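Local atomic coordinates of peptide amidase (PDB entry 1M22), a protein that probably hydrolyses amide bonds as a member of the amidase signature family, with a peptide amide as the likely substrate. Residues 28-31 against 32-36; 400-403 against 404-407; 101-104 against 105-108; 323-326 against 327-331; 283-287 against 288-292. One frame throughout, in Å; residues are numbered along the deposited sequence.

In the fold
All five contacts are local, each joining neighbouring residues of one chain segment around the mixed central sheet. Contacts 1, 2 and 4 are helix turns built on i to i+4 backbone bonds, whereas contacts 3 and 5 are beta turns closed by a single one. Contact 4, the most buried, lies near the catalytic serines and encloses a carboxylate held by hydroxyl groups; the other four are partly buried, with exposed polar or small residues on their outer sides. Helix 319-340, which carries contact 4, packs on helix 383-407, whose later part holds contact 2, and is also touched by contact 3 through Phe106 on Tyr337. Contacts 1 and 2 lie on opposite sides of the chain's centre.

Contact 1 of 5, residues 28-31 against 32-36; sequences TTLT and QAYLQ
Leu30 and Tyr34, one helical turn apart, make the main apolar contact between residues 28-31 and 32-36. The two side chains run side by side and point the same way, and CD1 of Leu30 reaches CE2 of the Tyr34 ring at 3.5 Å. With CG of Leu30 anti to the backbone N (chi1 -177°), the end of the side chain comes back toward the tyrosine. Both residues are buried and also touch Pro82, so a branched aliphatic chain and a broad ring suit this inward face. A looser apolar pair follows beside it: CG2 of Thr31 lies 4.1 Å from CD1 of Leu35, and both residues pack on Leu125 of strand 123-128.

The backbone supplies the hydrogen bonds. Gln32 N donates to Thr28 O at 2.9 Å, and the N atoms of Ala33, Tyr34 and Leu35 repeat the pattern with the carbonyl oxygens of Thr29, Leu30 and Thr31. The Ala33 bond is the most bent of the four, with an N-H...O angle of 144°.

Polar side chains look back to the start of the helix. The hydroxyl of Thr31 is bonded to Ser27 O, which satisfies it on a buried face and leaves its methyl for Leu35. Thr29 OG1 is bonded to Asp26, just before the helix. On the exposed side Gln32 lays its CG over Thr28 O at 3.0 Å, and its amide lies farther out. The arrangement is that of an amphipathic alpha-helix, here the first turns of helix 27-43, packing on strands 123-128 and 82-86 of the central sheet.

Contact 2 of 5, residues 400-403 against 404-407; sequences GIDA and ALAA
Ile401 and Leu405 belong to consecutive turns of helix 383-407, and the backbone joins 400-403 to 404-407 by four i to i+4 hydrogen bonds. Leu405 N meets Ile401 O at 2.9 Å, and the N atoms of Ala404, Ala406 and Ala407 bond in the same way to the carbonyl oxygens of Gly400, Asp402 and Ala403. Gly400 itself, with phi -120° and psi -96°, sits at a kink where its own N lacks the bond to the preceding turn; glycine tolerates such a departure from helical angles.

Among the side chains, CG2 of Ile401 touches CD1 of Leu405 at 3.7 Å, the two lying alongside and pointing the same way. Leu405 CG sits beside its backbone N, which also brings it to 3.2 Å from Ile401 O. Asp402 OD1 comes no nearer than a loose contact with that leucine; OD2 is hydrogen-bonded to Tyr444 OH and OD1 to Thr466 OG1. The small alanines suit both surroundings: Ala404 fits close against Leu413 and Pro313, while Ala406 and Ala407 are exposed. This is the C-terminal part of an amphipathic helix whose apolar stripe packs on strand 412-416 of the central sheet.

Contact 3 of 5, residues 101-104 against 105-108; sequences LALQ and GFRP
Leu103 and Phe106 are the ends of a type I beta turn, with Gln104 and Gly105 at its corners, in the long loop between strand 82-86 and helix 112-119. Gly105 comes first in 105-108. Glycine is readily accommodated at this exposed corner, although its backbone angles, with phi negative, do not require it. Its N donates to a water at 2.8 Å, and the same water donates to Ala102 O at 3.1 Å, thereby bridging the chain just before the turn to its corner. At the preceding corner, CG of Gln104 lies between the backbone N and the carbonyl carbon (chi1 59°), which brings it to 3.4 Å from Gly105 N.

Phe106 closes the turn. Its N donates to Leu103 O at 3.1 Å with an N-H...O angle of 162°, yet the donor stands well above the carbonyl plane, 69° out of it. Its side chain lies beside that of Leu103 and points the same way, with the two CB atoms 3.9 Å apart and Leu103 CD2 4.0 Å from Phe106 CD2. Both residues are buried, and the large apolar ring suits the place, where it also meets Tyr337 of helix 319-340 and His341.

Arg107 is exposed, in keeping with its charge. Its guanidinium folds back toward the turn, NH1 coming 3.1 Å from Gly105 O at an angle too poor for a hydrogen bond. Pro108 then turns back over the phenyl ring, its CD lying 3.5 Å above the plane of the Phe106 ring, over the centre.

Contact 4 of 5, residues 323-326 against 327-331; sequences RTLL and LYEFK
Tyr328 lies alongside Thr324, one turn earlier in helix 319-340, with its ring carbon CE1 3.8 Å from the threonine methyl CG2. Thr324 O lies at the ring edge near its plane, 3.2 Å from Tyr328 CD1, and also accepts a nearly straight hydrogen bond from Tyr328 N (N-H...O 172°). The threonine hydroxyl bonds to Glu320 O, so the methyl is the part that faces the tyrosine.

Leu325 CG stands between the backbone N and the carbonyl carbon (chi1 76°), which turns CD1 toward the carboxylate, 3.9 Å from both OE1 and OE2 of Glu329. Arg323 crosses Leu327 at an angle, NH1 being 3.6 Å from CD1; its extended chain lays the guanidinium beside Leu327, where NH2 forms a salt bridge with Glu373.

The helix packs between helices 383-407 (Thr324 on Ala388, Leu325 on Ala392) and 369-375 (Leu327 and Phe330 on Ala374), and the Leu326 side chain lies about 10 Å from that of the nucleophile Ser189.

Buried Glu329 bonds through OE1 to Ser218 and through OE2 to Ser220 and Tyr385. Three hydroxyl groups thus grip the carboxylate and fix its orientation; together with the neighbouring Arg389 they would be expected to offset its buried charge.

Contact 5 of 5, residues 283-287 against 288-292; sequences LLKYR and GMPPL
Tyr286 and Met289 form the tight part of this contact, where 283-287 leads into helix 289-302. Met289 N donates to Tyr286 O at 2.8 Å, closing a type II beta turn. Above it, Tyr286 CB and Met289 CB approach to 3.9 Å. With CG anti to N (chi1 -165°) and bends at the next two torsions, the methionine chain curls so that CE comes obliquely near the Tyr286 ring, while CG rests 3.5 Å from Leu283 O. A flexible, unbranched thioether suits this buried place, where Met289 also meets Pro416 and Val459 of the sheet. The tyrosine ring meets Phe431 edge-to-face, and its hydroxyl bonds to Val420 N. Pro290 completes the packed side, with CD 3.3 Å from Tyr286 O and CG 3.5 Å from Leu284 O. The first turn of a helix has no earlier turn to accept its N-H groups, so proline costs no hydrogen bond there.

The other side is looser. The exposed Lys285 curls back, and the lysine and proline side chains cross at about a right angle, NZ lying 3.9 Å from Pro290 CG. Arg287 is also exposed, and its guanidinium forms a salt bridge with Asp455. Gly288 takes phi 87°, a positive value at which a side chain would collide with the carbonyl oxygen of Arg287; this is the usual glycine at the third position of a type II turn. Such a turn here links the short 3-10 segment after strand 275-279 to the N-terminus of helix 289-302.

Contact 1 of 5, residues 28-31 against 32-36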
loop_
_atom_site.group_PDB
_atom_site.type_symbol
_atom_site.label_atom_id
_atom_site.label_comp_id
_atom_site.label_asym_id
_atom_site.label_seq_id
_atom_site.Cartn_x
_atom_site.Cartn_y
_atom_site.Cartn_z
ATOM N N THR A 28 10.136 -22.354 8.822
ATOM C CA THR A 28 9.308 -22.590 9.998
ATOM C C THR A 28 9.786 -21.782 11.205
ATOM O O THR A 28 8.975 -21.266 11.972
ATOM C CB THR A 28 9.237 -24.094 10.364
ATOM O OG1 THR A 28 10.558 -24.616 10.540
ATOM C CG2 THR A 28 8.531 -24.872 9.267
ATOM N N THR A 29 11.099 -21.657 11.368
ATOM C CA THR A 29 11.643 -20.890 12.485
ATOM C C THR A 29 11.273 -19.415 12.326
ATOM O O THR A 29 10.804 -18.771 13.266
ATOM C CB THR A 29 13.180 -21.020 12.557
ATOM O OG1 THR A 29 13.531 -22.394 12.774
ATOM C CG2 THR A 29 13.738 -20.181 13.693
ATOM N N LEU A 30 11.483 -18.888 11.125
ATOM C CA LEU A 30 11.175 -17.490 10.838
ATOM C C LEU A 30 9.679 -17.224 10.997
ATOM O O LEU A 30 9.272 -16.243 11.628
ATOM C CB LEU A 30 11.631 -17.149 9.417
ATOM C CG LEU A 30 11.470 -15.707 8.930
ATOM C CD1 LEU A 30 12.172 -14.743 9.876
ATOM C CD2 LEU A 30 12.053 -15.596 7.529
ATOM N N THR A 31 8.866 -18.112 10.436
ATOM C CA THR A 31 7.418 -17.983 10.511
ATOM C C THR A 31 6.920 -18.011 11.955
ATOM O O THR A 31 6.122 -17.162 12.358
ATOM C CB THR A 31 6.733 -19.100 9.695
ATOM O OG1 THR A 31 7.053 -18.928 8.308
ATOM C CG2 THR A 31 5.224 -19.057 9.870
ATOM N N GLN A 32 7.390 -18.975 12.740
ATOM C CA GLN A 32 6.950 -19.055 14.124
ATOM C C GLN A 32 7.436 -17.859 14.938
ATOM O O GLN A 32 6.771 -17.438 15.883
ATOM C CB GLN A 32 7.404 -20.378 14.752
ATOM C CG GLN A 32 6.837 -21.592 14.023
ATOM C CD GLN A 32 6.826 -22.853 14.866
ATOM O OE1 GLN A 32 5.848 -23.143 15.559
ATOM N NE2 GLN A 32 7.914 -23.607 14.814
ATOM N N ALA A 33 8.587 -17.302 14.569
ATOM C CA ALA A 33 9.116 -16.137 15.271
ATOM C C ALA A 33 8.172 -14.954 15.064
ATOM O O ALA A 33 7.866 -14.223 16.002
ATOM C CB ALA A 33 10.503 -15.792 14.760
ATOM N N TYR A 34 7.712 -14.760 13.831
ATOM C CA TYR A 34 6.789 -13.669 13.556
ATOM C C TYR A 34 5.458 -13.894 14.274
ATOM O O TYR A 34 4.884 -12.959 14.832
ATOM C CB TYR A 34 6.545 -13.529 12.049
ATOM C CG TYR A 34 7.669 -12.851 11.295
ATOM C CD1 TYR A 34 8.137 -11.593 11.679
ATOM C CD2 TYR A 34 8.234 -13.446 10.169
ATOM C CE1 TYR A 34 9.139 -10.941 10.958
ATOM C CE2 TYR A 34 9.234 -12.802 9.439
ATOM C CZ TYR A 34 9.681 -11.552 9.837
ATOM O OH TYR A 34 10.654 -10.904 9.109
ATOM N N LEU A 35 4.972 -15.135 14.269
ATOM C CA LEU A 35 3.706 -15.445 14.925
ATOM C C LEU A 35 3.779 -15.163 16.422
ATOM O O LEU A 35 2.819 -14.668 17.015
ATOM C CB LEU A 35 3.317 -16.905 14.674
ATOM C CG LEU A 35 2.897 -17.219 13.233
ATOM C CD1 LEU A 35 2.695 -18.716 13.066
ATOM C CD2 LEU A 35 1.619 -16.458 12.896
ATOM N N GLN A 36 4.922 -15.463 17.029
ATOM C CA GLN A 36 5.091 -15.220 18.456
ATOM C C GLN A 36 5.105 -13.716 18.723
ATOM O O GLN A 36 4.543 -13.247 19.715
ATOM C CB GLN A 36 6.392 -15.858 18.951
ATOM C CG GLN A 36 6.599 -15.757 20.454
ATOM C CD GLN A 36 7.793 -16.560 20.930
ATOM O OE1 GLN A 36 7.868 -17.770 20.712
ATOM N NE2 GLN A 36 8.735 -15.889 21.586
#

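Contact 2 of 5, residues 400-403 against 404-407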
loop_
_atom_site.group_PDB
_atom_site.type_symbol
_atom_site.label_atom_id
_atom_site.label_comp_id
_atom_site.label_asym_id
_atom_site.label_seq_id
_atom_site.Cartn_x
_atom_site.Cartn_y
_atom_site.Cartn_z
ATOM N N GLY A 400 -1.059 17.179 -15.809
ATOM C CA GLY A 400 -0.634 17.344 -14.430
ATOM C C GLY A 400 0.806 16.899 -14.256
ATOM O O GLY A 400 1.738 17.660 -14.519
ATOM N N ILE A 401 0.991 15.656 -13.821
ATOM C CA ILE A 401 2.328 15.118 -13.624
ATOM C C ILE A 401 3.177 15.203 -14.896
ATOM O O ILE A 401 4.329 15.639 -14.852
ATOM C CB ILE A 401 2.263 13.644 -13.153
ATOM C CG1 ILE A 401 1.772 13.583 -11.702
ATOM C CG2 ILE A 401 3.631 12.978 -13.302
ATOM C CD1 ILE A 401 1.435 12.177 -11.221
ATOM N N ASP A 402 2.612 14.799 -16.031
ATOM C CA ASP A 402 3.377 14.829 -17.273
ATOM C C ASP A 402 3.753 16.240 -17.707
ATOM O O ASP A 402 4.828 16.454 -18.263
ATOM C CB ASP A 402 2.616 14.122 -18.396
ATOM C CG ASP A 402 2.435 12.642 -18.130
ATOM O OD1 ASP A 402 3.353 12.020 -17.552
ATOM O OD2 ASP A 402 1.379 12.099 -18.510
ATOM N N ALA A 403 2.873 17.203 -17.454
ATOM C CA ALA A 403 3.163 18.584 -17.824
ATOM C C ALA A 403 4.342 19.102 -17.003
ATOM O O ALA A 403 5.216 19.795 -17.523
ATOM C CB ALA A 403 1.935 19.460 -17.597
ATOM N N ALA A 404 4.373 18.763 -15.717
ATOM C CA ALA A 404 5.461 19.199 -14.852
ATOM C C ALA A 404 6.770 18.522 -15.253
ATOM O O ALA A 404 7.820 19.163 -15.297
ATOM C CB ALA A 404 5.131 18.891 -13.395
ATOM N N LEU A 405 6.708 17.228 -15.552
ATOM C CA LEU A 405 7.911 16.504 -15.955
ATOM C C LEU A 405 8.488 17.068 -17.254
ATOM O O LEU A 405 9.700 17.218 -17.389
ATOM C CB LEU A 405 7.609 15.012 -16.136
ATOM C CG LEU A 405 7.198 14.228 -14.883
ATOM C CD1 LEU A 405 6.758 12.831 -15.296
ATOM C CD2 LEU A 405 8.355 14.166 -13.890
ATOM N N ALA A 406 7.617 17.388 -18.205
ATOM C CA ALA A 406 8.060 17.918 -19.491
ATOM C C ALA A 406 8.610 19.340 -19.418
ATOM O O ALA A 406 9.565 19.673 -20.118
ATOM C CB ALA A 406 6.915 17.866 -20.493
ATOM N N ALA A 407 8.014 20.175 -18.571
ATOM C CA ALA A 407 8.435 21.570 -18.452
ATOM C C ALA A 407 9.901 21.780 -18.086
ATOM O O ALA A 407 10.501 22.775 -18.486
ATOM C CB ALA A 407 7.544 22.300 -17.450
#

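Contact 3 of 5, residues 101-104 against 105-108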
loop_
_atom_site.group_PDB
_atom_site.type_symbol
_atom_site.label_atom_id
_atom_site.label_comp_id
_atom_site.label_asym_id
_atom_site.label_seq_id
_atom_site.Cartn_x
_atom_site.Cartn_y
_atom_site.Cartn_z
ATOM N N LEU A 101 -18.242 -6.899 9.197
ATOM C CA LEU A 101 -18.825 -8.076 9.825
ATOM C C LEU A 101 -19.687 -8.838 8.815
ATOM O O LEU A 101 -19.973 -10.019 8.997
ATOM C CB LEU A 101 -19.672 -7.666 11.033
ATOM C CG LEU A 101 -18.884 -7.130 12.230
ATOM C CD1 LEU A 101 -19.845 -6.642 13.302
ATOM C CD2 LEU A 101 -17.982 -8.224 12.780
ATOM N N ALA A 102 -20.086 -8.158 7.743
ATOM C CA ALA A 102 -20.916 -8.776 6.714
ATOM C C ALA A 102 -20.202 -9.903 5.964
ATOM O O ALA A 102 -20.846 -10.817 5.446
ATOM C CB ALA A 102 -21.390 -7.716 5.727
ATOM N N LEU A 103 -18.874 -9.846 5.912
ATOM C CA LEU A 103 -18.102 -10.865 5.203
ATOM C C LEU A 103 -17.179 -11.685 6.105
ATOM O O LEU A 103 -16.200 -12.265 5.634
ATOM C CB LEU A 103 -17.269 -10.210 4.097
ATOM C CG LEU A 103 -18.024 -9.437 3.015
ATOM C CD1 LEU A 103 -17.024 -8.783 2.079
ATOM C CD2 LEU A 103 -18.944 -10.373 2.249
ATOM N N GLN A 104 -17.496 -11.746 7.395
ATOM C CA GLN A 104 -16.676 -12.492 8.344
ATOM C C GLN A 104 -16.572 -13.987 8.040
ATOM O O GLN A 104 -15.621 -14.642 8.463
ATOM C CB GLN A 104 -17.210 -12.301 9.766
ATOM C CG GLN A 104 -18.646 -12.757 9.954
ATOM C CD GLN A 104 -19.098 -12.670 11.397
ATOM O OE1 GLN A 104 -19.049 -11.604 12.012
ATOM N NE2 GLN A 104 -19.546 -13.793 11.945
ATOM N N GLY A 105 -17.547 -14.524 7.312
ATOM C CA GLY A 105 -17.525 -15.940 6.982
ATOM C C GLY A 105 -17.346 -16.207 5.499
ATOM O O GLY A 105 -17.567 -17.319 5.017
ATOM N N PHE A 106 -16.936 -15.171 4.776
ATOM C CA PHE A 106 -16.720 -15.241 3.337
ATOM C C PHE A 106 -15.247 -15.570 3.075
ATOM O O PHE A 106 -14.363 -14.763 3.367
ATOM C CB PHE A 106 -17.116 -13.893 2.730
ATOM C CG PHE A 106 -16.794 -13.747 1.274
ATOM C CD1 PHE A 106 -17.302 -14.635 0.333
ATOM C CD2 PHE A 106 -16.009 -12.687 0.840
ATOM C CE1 PHE A 106 -17.030 -14.462 -1.025
ATOM C CE2 PHE A 106 -15.732 -12.507 -0.506
ATOM C CZ PHE A 106 -16.245 -13.394 -1.441
ATOM N N ARG A 107 -14.990 -16.755 2.523
ATOM C CA ARG A 107 -13.621 -17.205 2.271
ATOM C C ARG A 107 -13.346 -17.599 0.820
ATOM O O ARG A 107 -13.251 -18.784 0.492
ATOM C CB ARG A 107 -13.306 -18.390 3.191
ATOM C CG ARG A 107 -13.633 -18.131 4.654
ATOM C CD ARG A 107 -13.279 -19.323 5.528
ATOM N NE ARG A 107 -13.612 -19.091 6.930
ATOM C CZ ARG A 107 -14.848 -19.099 7.420
ATOM N NH1 ARG A 107 -15.882 -19.332 6.622
ATOM N NH2 ARG A 107 -15.052 -18.874 8.711
ATOM N N PRO A 108 -13.206 -16.606 -0.069
ATOM C CA PRO A 108 -12.941 -16.849 -1.492
ATOM C C PRO A 108 -11.539 -17.378 -1.803
ATOM O O PRO A 108 -10.626 -17.280 -0.984
ATOM C CB PRO A 108 -13.191 -15.483 -2.122
ATOM C CG PRO A 108 -12.764 -14.537 -1.039
ATOM C CD PRO A 108 -13.359 -15.165 0.201
HETATM O O HOH W 1 -19.954 -13.684 6.057
#

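Contact 4 of 5, residues 323-326 against 327-331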
loop_
_atom_site.group_PDB
_atom_site.type_symbol
_atom_site.label_atom_id
_atom_site.label_comp_id
_atom_site.label_asym_id
_atom_site.label_seq_id
_atom_site.Cartn_x
_atom_site.Cartn_y
_atom_site.Cartn_z
ATOM N N ARG A 323 -14.209 12.330 -7.158
ATOM C CA ARG A 323 -15.283 11.944 -6.251
ATOM C C ARG A 323 -16.368 11.235 -7.051
ATOM O O ARG A 323 -16.860 10.178 -6.661
ATOM C CB ARG A 323 -15.854 13.196 -5.575
ATOM C CG ARG A 323 -16.983 12.957 -4.582
ATOM C CD ARG A 323 -17.410 14.279 -3.953
ATOM N NE ARG A 323 -18.348 14.111 -2.845
ATOM C CZ ARG A 323 -19.600 13.684 -2.971
ATOM N NH1 ARG A 323 -20.086 13.374 -4.166
ATOM N NH2 ARG A 323 -20.370 13.570 -1.898
ATOM N N THR A 324 -16.726 11.823 -8.186
ATOM C CA THR A 324 -17.751 11.260 -9.047
ATOM C C THR A 324 -17.390 9.883 -9.596
ATOM O O THR A 324 -18.172 8.940 -9.482
ATOM C CB THR A 324 -18.044 12.202 -10.233
ATOM O OG1 THR A 324 -18.575 13.438 -9.738
ATOM C CG2 THR A 324 -19.042 11.570 -11.189
ATOM N N LEU A 325 -16.203 9.751 -10.180
ATOM C CA LEU A 325 -15.831 8.465 -10.756
ATOM C C LEU A 325 -15.733 7.357 -9.707
ATOM O O LEU A 325 -16.086 6.213 -9.983
ATOM C CB LEU A 325 -14.525 8.592 -11.558
ATOM C CG LEU A 325 -13.174 8.685 -10.853
ATOM C CD1 LEU A 325 -12.644 7.282 -10.574
ATOM C CD2 LEU A 325 -12.197 9.436 -11.743
ATOM N N LEU A 326 -15.274 7.692 -8.505
ATOM C CA LEU A 326 -15.162 6.691 -7.449
ATOM C C LEU A 326 -16.528 6.144 -7.034
ATOM O O LEU A 326 -16.679 4.944 -6.823
ATOM C CB LEU A 326 -14.446 7.271 -6.224
ATOM C CG LEU A 326 -12.972 7.649 -6.401
ATOM C CD1 LEU A 326 -12.422 8.179 -5.086
ATOM C CD2 LEU A 326 -12.178 6.438 -6.855
ATOM N N LEU A 327 -17.520 7.022 -6.918
ATOM C CA LEU A 327 -18.859 6.591 -6.533
ATOM C C LEU A 327 -19.442 5.625 -7.561
ATOM O O LEU A 327 -19.959 4.569 -7.205
ATOM C CB LEU A 327 -19.780 7.805 -6.370
ATOM C CG LEU A 327 -19.493 8.715 -5.173
ATOM C CD1 LEU A 327 -20.268 10.015 -5.313
ATOM C CD2 LEU A 327 -19.868 8.000 -3.883
ATOM N N TYR A 328 -19.347 5.984 -8.837
ATOM C CA TYR A 328 -19.873 5.131 -9.894
ATOM C C TYR A 328 -19.135 3.803 -9.996
ATOM O O TYR A 328 -19.752 2.742 -10.089
ATOM C CB TYR A 328 -19.791 5.836 -11.252
ATOM C CG TYR A 328 -20.896 6.835 -11.517
ATOM C CD1 TYR A 328 -20.896 8.085 -10.906
ATOM C CD2 TYR A 328 -21.931 6.531 -12.401
ATOM C CE1 TYR A 328 -21.902 9.018 -11.171
ATOM C CE2 TYR A 328 -22.941 7.453 -12.673
ATOM C CZ TYR A 328 -22.918 8.692 -12.056
ATOM O OH TYR A 328 -23.904 9.614 -12.329
ATOM N N GLU A 329 -17.809 3.860 -9.979
ATOM C CA GLU A 329 -17.024 2.645 -10.102
ATOM C C GLU A 329 -17.130 1.740 -8.883
ATOM O O GLU A 329 -17.041 0.520 -9.008
ATOM C CB GLU A 329 -15.566 3.003 -10.410
ATOM C CG GLU A 329 -15.419 3.687 -11.769
ATOM C CD GLU A 329 -13.983 3.938 -12.177
ATOM O OE1 GLU A 329 -13.061 3.466 -11.472
ATOM O OE2 GLU A 329 -13.775 4.607 -13.213
ATOM N N PHE A 330 -17.336 2.323 -7.706
ATOM C CA PHE A 330 -17.465 1.520 -6.495
ATOM C C PHE A 330 -18.713 0.640 -6.567
ATOM O O PHE A 330 -18.651 -0.555 -6.290
ATOM C CB PHE A 330 -17.532 2.415 -5.252
ATOM C CG PHE A 330 -17.769 1.659 -3.969
ATOM C CD1 PHE A 330 -16.802 0.798 -3.455
ATOM C CD2 PHE A 330 -18.972 1.798 -3.283
ATOM C CE1 PHE A 330 -17.031 0.086 -2.277
ATOM C CE2 PHE A 330 -19.214 1.093 -2.107
ATOM C CZ PHE A 330 -18.242 0.234 -1.601
ATOM N N LYS A 331 -19.849 1.220 -6.945
ATOM C CA LYS A 331 -21.059 0.414 -7.031
ATOM C C LYS A 331 -20.901 -0.682 -8.080
ATOM O O LYS A 331 -21.164 -1.854 -7.810
ATOM C CB LYS A 331 -22.280 1.267 -7.378
ATOM C CG LYS A 331 -23.556 0.439 -7.444
ATOM C CD LYS A 331 -24.767 1.269 -7.828
ATOM C CE LYS A 331 -26.024 0.417 -7.807
ATOM N NZ LYS A 331 -27.238 1.216 -8.136
#

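Contact 5 of 5, residues 283-287 against 288-292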
loop_
_atom_site.group_PDB
_atom_site.type_symbol
_atom_site.label_atom_id
_atom_site.label_comp_id
_atom_site.label_asym_id
_atom_site.label_seq_id
_atom_site.Cartn_x
_atom_site.Cartn_y
_atom_site.Cartn_z
ATOM N N LEU A 283 2.764 22.139 2.244
ATOM C CA LEU A 283 3.291 21.036 3.041
ATOM C C LEU A 283 4.775 21.222 3.353
ATOM O O LEU A 283 5.283 20.679 4.333
ATOM C CB LEU A 283 3.064 19.706 2.316
ATOM C CG LEU A 283 3.312 18.424 3.116
ATOM C CD1 LEU A 283 2.474 18.429 4.391
ATOM C CD2 LEU A 283 2.964 17.213 2.254
ATOM N N LEU A 284 5.471 21.995 2.522
ATOM C CA LEU A 284 6.893 22.248 2.742
ATOM C C LEU A 284 7.107 23.082 4.003
ATOM O O LEU A 284 8.193 23.069 4.586
ATOM C CB LEU A 284 7.500 22.994 1.549
ATOM C CG LEU A 284 7.523 22.307 0.182
ATOM C CD1 LEU A 284 8.126 23.257 -0.844
ATOM C CD2 LEU A 284 8.330 21.019 0.255
ATOM N N LYS A 285 6.069 23.804 4.419
ATOM C CA LYS A 285 6.155 24.655 5.603
ATOM C C LYS A 285 5.464 24.055 6.823
ATOM O O LYS A 285 5.278 24.729 7.838
ATOM C CB LYS A 285 5.569 26.035 5.301
ATOM C CG LYS A 285 6.177 26.711 4.080
ATOM C CD LYS A 285 7.701 26.738 4.136
ATOM C CE LYS A 285 8.221 27.565 5.303
ATOM N NZ LYS A 285 9.712 27.575 5.343
ATOM N N TYR A 286 5.078 22.790 6.716
ATOM C CA TYR A 286 4.436 22.080 7.813
ATOM C C TYR A 286 5.406 22.138 8.993
ATOM O O TYR A 286 6.619 22.041 8.811
ATOM C CB TYR A 286 4.168 20.638 7.370
ATOM C CG TYR A 286 3.520 19.733 8.393
ATOM C CD1 TYR A 286 4.291 19.016 9.305
ATOM C CD2 TYR A 286 2.136 19.555 8.415
ATOM C CE1 TYR A 286 3.702 18.135 10.209
ATOM C CE2 TYR A 286 1.537 18.680 9.318
ATOM C CZ TYR A 286 2.327 17.972 10.208
ATOM O OH TYR A 286 1.743 17.082 11.080
ATOM N N ARG A 287 4.878 22.319 10.200
ATOM C CA ARG A 287 5.717 22.420 11.391
ATOM C C ARG A 287 6.769 21.316 11.502
ATOM O O ARG A 287 6.434 20.132 11.598
ATOM C CB ARG A 287 4.845 22.417 12.651
ATOM C CG ARG A 287 5.614 22.707 13.934
ATOM C CD ARG A 287 4.720 22.606 15.163
ATOM N NE ARG A 287 4.261 21.240 15.403
ATOM C CZ ARG A 287 5.059 20.224 15.720
ATOM N NH1 ARG A 287 6.367 20.414 15.839
ATOM N NH2 ARG A 287 4.549 19.016 15.920
ATOM N N GLY A 288 8.040 21.716 11.492
ATOM C CA GLY A 288 9.132 20.764 11.604
ATOM C C GLY A 288 9.603 20.167 10.288
ATOM O O GLY A 288 10.610 19.461 10.248
ATOM N N MET A 289 8.889 20.462 9.208
ATOM C CA MET A 289 9.230 19.919 7.895
ATOM C C MET A 289 10.405 20.570 7.155
ATOM O O MET A 289 11.218 19.872 6.551
ATOM C CB MET A 289 7.996 19.949 6.988
ATOM C CG MET A 289 8.116 19.094 5.726
ATOM S SD MET A 289 8.134 17.311 6.070
ATOM C CE MET A 289 6.396 17.004 6.335
ATOM N N PRO A 290 10.518 21.911 7.191
ATOM C CA PRO A 290 11.623 22.569 6.485
ATOM C C PRO A 290 13.006 21.917 6.582
ATOM O O PRO A 290 13.655 21.683 5.564
ATOM C CB PRO A 290 11.596 23.985 7.056
ATOM C CG PRO A 290 10.137 24.215 7.248
ATOM C CD PRO A 290 9.680 22.909 7.883
ATOM N N PRO A 291 13.478 21.613 7.801
ATOM C CA PRO A 291 14.800 20.992 7.939
ATOM C C PRO A 291 14.909 19.634 7.252
ATOM O O PRO A 291 15.940 19.303 6.661
ATOM C CB PRO A 291 14.974 20.876 9.453
ATOM C CG PRO A 291 14.113 21.982 9.990
ATOM C CD PRO A 291 12.889 21.888 9.122
ATOM N N LEU A 292 13.843 18.848 7.339
ATOM C CA LEU A 292 13.839 17.521 6.740
ATOM C C LEU A 292 13.845 17.550 5.222
ATOM O O LEU A 292 14.657 16.873 4.591
ATOM C CB LEU A 292 12.629 16.724 7.226
ATOM C CG LEU A 292 12.606 16.384 8.717
ATOM C CD1 LEU A 292 11.331 15.632 9.045
ATOM C CD2 LEU A 292 13.832 15.553 9.076
#